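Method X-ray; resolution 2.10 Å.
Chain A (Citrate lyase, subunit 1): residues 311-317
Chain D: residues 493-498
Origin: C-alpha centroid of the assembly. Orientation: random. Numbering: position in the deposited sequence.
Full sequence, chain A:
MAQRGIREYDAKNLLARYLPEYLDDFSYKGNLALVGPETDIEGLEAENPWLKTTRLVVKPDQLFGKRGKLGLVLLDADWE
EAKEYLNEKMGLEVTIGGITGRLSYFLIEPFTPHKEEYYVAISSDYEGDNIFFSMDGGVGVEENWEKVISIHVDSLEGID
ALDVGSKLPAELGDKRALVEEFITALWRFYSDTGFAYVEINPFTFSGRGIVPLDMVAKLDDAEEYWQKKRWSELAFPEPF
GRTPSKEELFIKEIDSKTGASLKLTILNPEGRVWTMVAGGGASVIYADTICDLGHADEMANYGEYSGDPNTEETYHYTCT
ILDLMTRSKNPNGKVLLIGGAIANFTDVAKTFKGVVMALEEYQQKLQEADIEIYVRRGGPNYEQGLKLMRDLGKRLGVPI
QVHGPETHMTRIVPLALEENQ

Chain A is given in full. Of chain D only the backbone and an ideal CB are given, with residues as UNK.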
# COMPACT_ATOMS: atom_id res chain seq x y z
N THR A 311 -6.46 -3.96 -41.86
CA THR A 311 -6.28 -5.35 -42.30
C THR A 311 -7.60 -6.10 -42.48
O THR A 311 -7.79 -6.76 -43.49
CB THR A 311 -5.33 -6.07 -41.34
OG1 THR A 311 -4.09 -5.37 -41.34
CG2 THR A 311 -5.11 -7.54 -41.73
N GLU A 312 -8.49 -6.00 -41.48
CA GLU A 312 -9.81 -6.65 -41.47
C GLU A 312 -10.66 -6.15 -42.63
O GLU A 312 -11.26 -6.97 -43.33
CB GLU A 312 -10.49 -6.39 -40.12
CG GLU A 312 -11.88 -6.96 -39.93
CD GLU A 312 -12.60 -6.34 -38.75
OE1 GLU A 312 -13.57 -5.58 -38.98
OE2 GLU A 312 -12.16 -6.55 -37.60
N GLU A 313 -10.68 -4.83 -42.87
CA GLU A 313 -11.45 -4.24 -43.97
C GLU A 313 -10.96 -4.73 -45.34
O GLU A 313 -11.79 -5.15 -46.16
CB GLU A 313 -11.47 -2.70 -43.91
CG GLU A 313 -12.28 -2.18 -42.73
CD GLU A 313 -12.06 -0.74 -42.33
OE1 GLU A 313 -11.10 -0.10 -42.82
OE2 GLU A 313 -12.86 -0.25 -41.50
N THR A 314 -9.63 -4.73 -45.56
CA THR A 314 -9.01 -5.18 -46.81
C THR A 314 -9.17 -6.68 -46.99
O THR A 314 -9.30 -7.15 -48.11
CB THR A 314 -7.54 -4.73 -46.92
OG1 THR A 314 -6.76 -5.39 -45.93
CG2 THR A 314 -7.38 -3.22 -46.81
N TYR A 315 -9.18 -7.43 -45.87
CA TYR A 315 -9.36 -8.88 -45.89
C TYR A 315 -10.75 -9.23 -46.45
O TYR A 315 -10.84 -10.02 -47.38
CB TYR A 315 -9.14 -9.46 -44.49
CG TYR A 315 -9.64 -10.87 -44.33
CD1 TYR A 315 -8.89 -11.95 -44.78
CD2 TYR A 315 -10.89 -11.13 -43.77
CE1 TYR A 315 -9.36 -13.26 -44.66
CE2 TYR A 315 -11.37 -12.44 -43.65
CZ TYR A 315 -10.59 -13.50 -44.08
OH TYR A 315 -11.05 -14.78 -43.97
N HIS A 316 -11.82 -8.62 -45.89
CA HIS A 316 -13.21 -8.84 -46.32
C HIS A 316 -13.45 -8.42 -47.76
O HIS A 316 -14.18 -9.11 -48.46
CB HIS A 316 -14.21 -8.17 -45.38
CG HIS A 316 -14.27 -8.83 -44.04
ND1 HIS A 316 -13.98 -8.14 -42.88
CD2 HIS A 316 -14.53 -10.12 -43.72
CE1 HIS A 316 -14.09 -9.01 -41.89
NE2 HIS A 316 -14.42 -10.22 -42.35
N TYR A 317 -12.80 -7.32 -48.20
CA TYR A 317 -12.84 -6.80 -49.55
C TYR A 317 -12.21 -7.80 -50.52
O TYR A 317 -12.81 -8.11 -51.55
CB TYR A 317 -12.12 -5.45 -49.61
CG TYR A 317 -12.27 -4.72 -50.94
CD1 TYR A 317 -13.35 -3.85 -51.16
CD2 TYR A 317 -11.34 -4.89 -51.96
CE1 TYR A 317 -13.49 -3.17 -52.37
CE2 TYR A 317 -11.47 -4.20 -53.17
CZ TYR A 317 -12.55 -3.36 -53.38
OH TYR A 317 -12.67 -2.70 -54.58
N UNK D 493 -10.55 -5.08 -31.74
CA UNK D 493 -11.89 -5.62 -31.93
C UNK D 493 -12.86 -4.59 -32.53
O UNK D 493 -12.71 -3.38 -32.31
CB UNK D 493 -12.43 -6.13 -30.59
N UNK D 494 -13.82 -5.09 -33.31
CA UNK D 494 -14.77 -4.29 -34.06
C UNK D 494 -16.08 -5.02 -34.23
O UNK D 494 -16.27 -6.06 -33.61
CB UNK D 494 -14.20 -3.91 -35.43
N UNK D 495 -16.99 -4.51 -35.09
CA UNK D 495 -18.27 -5.18 -35.36
C UNK D 495 -18.09 -6.54 -36.05
O UNK D 495 -18.76 -7.51 -35.67
CB UNK D 495 -19.15 -4.28 -36.23
N UNK D 496 -17.17 -6.62 -37.03
CA UNK D 496 -16.88 -7.83 -37.78
C UNK D 496 -16.02 -8.81 -36.96
O UNK D 496 -16.18 -10.02 -37.11
CB UNK D 496 -16.17 -7.47 -39.09
N UNK D 497 -15.17 -8.29 -36.04
CA UNK D 497 -14.30 -9.08 -35.16
C UNK D 497 -14.58 -8.73 -33.66
O UNK D 497 -13.89 -7.88 -33.09
CB UNK D 497 -12.83 -8.82 -35.51
N UNK D 498 -15.61 -9.33 -33.01
CA UNK D 498 -15.94 -8.91 -31.63
C UNK D 498 -15.05 -9.42 -30.50
O UNK D 498 -14.44 -10.48 -30.64
CB UNK D 498 -17.37 -9.35 -31.32

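Chain A presents one face of a helix to this loop, with the carboxylate of Glu A312 reaching farthest toward it and the ring of His A316 one turn along. Any side chain that meets this surface must deal first with that negative charge.

Position 493 has its CA-to-CB bond directed away from the helix, and nothing of this helical stretch lies within 5.5 Å of the ideal CB. With phi/psi of -69/148, an extended conformation open to most residues, this stretch imposes little here. The residue is Lys D493, which makes no contact with the helix; its NZ bonds within its own loop, donating a hydrogen bond to the side chain of position 497, and also elsewhere in the structure.

At position 494 the CA-to-CB bond points toward chain A, and the ideal CB lies 4.0 Å from Glu A312 OE1. That spacing leaves room for a short side chain carrying a donor: serine or threonine would suit, and cysteine less well, being a poorer donor. A carboxylate would bring like charges together. The deposited residue is Ser D494. With chi1 at 68° (p), its OG donates a hydrogen bond of 2.7 Å to Glu A312 OE2, short as is common when a carboxylate is the acceptor. The same OG accepts a weak hydrogen bond from the backbone N of position 497, at 3.3 Å, so the hydroxyl ties the turn of the loop to the helix. The backbone N of Ser D494 also donates to the O of position 497 at 2.8 Å, closing that turn.

Position 495 points sideways, with nothing of this helical stretch within 5.5 Å of its ideal CB. Many residues would fit. It is Val D495, whose side chain comes no nearer to the helix than 5.8 Å.

Position 496 points toward chain A. Its ideal CB is 3.2 Å from Glu A312 OE1, a tight approach, and 3.8 Å from His A316 CE1. A long side chain could run past the imidazole, and a positive charge at its end could answer the glutamate; lysine or arginine would fit best, while glutamine could offer a neutral donor. The residue is Lys D496. Its aliphatic part passes the ring obliquely, CD lying 3.5 Å from His A316 ND1, and NZ then reaches Glu A312 OE1 at 3.3 Å. This is a salt bridge that includes a weak hydrogen bond; opposite charges meet, though the distance is long for a strong hydrogen bond. NZ also lies 3.5 Å from Glu A313 CG.

Position 497 again points toward the helix, its ideal CB a tight 3.2 Å from Glu A312 OE2. An acidic group would be unwelcome; a small or neutral polar side chain would be tolerated. In Asn D497, CB packs 3.2 Å from Glu A312 OE2, while OD1 accepts a hydrogen bond of 3.1 Å from Lys D493 NZ.

Position 498 points away, and its phi of -77° is compatible with proline among many others. Pro D498 makes no contact with this stretch.

Chain D 493-498: KSVKNP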
# COMPACT_ATOMS: atom_id res chain seq x y z
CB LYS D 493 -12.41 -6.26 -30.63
CG LYS D 493 -11.55 -7.43 -30.16
CD LYS D 493 -11.46 -8.55 -31.19
CE LYS D 493 -10.68 -9.73 -30.71
NZ LYS D 493 -10.44 -10.68 -31.81
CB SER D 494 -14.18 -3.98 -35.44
OG SER D 494 -14.09 -5.17 -36.21
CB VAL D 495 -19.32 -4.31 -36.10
CG1 VAL D 495 -19.97 -3.33 -35.13
CG2 VAL D 495 -18.72 -3.59 -37.30
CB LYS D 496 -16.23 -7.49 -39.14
CG LYS D 496 -17.19 -6.78 -40.12
CD LYS D 496 -16.48 -6.22 -41.39
CE LYS D 496 -15.90 -4.81 -41.26
NZ LYS D 496 -14.58 -4.68 -41.95
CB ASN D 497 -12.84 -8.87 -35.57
CG ASN D 497 -11.80 -9.64 -34.81
OD1 ASN D 497 -11.99 -10.81 -34.44
ND2 ASN D 497 -10.66 -9.01 -34.57
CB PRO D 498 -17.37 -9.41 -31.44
CG PRO D 498 -17.82 -9.97 -32.78
CD PRO D 498 -16.58 -10.30 -33.53
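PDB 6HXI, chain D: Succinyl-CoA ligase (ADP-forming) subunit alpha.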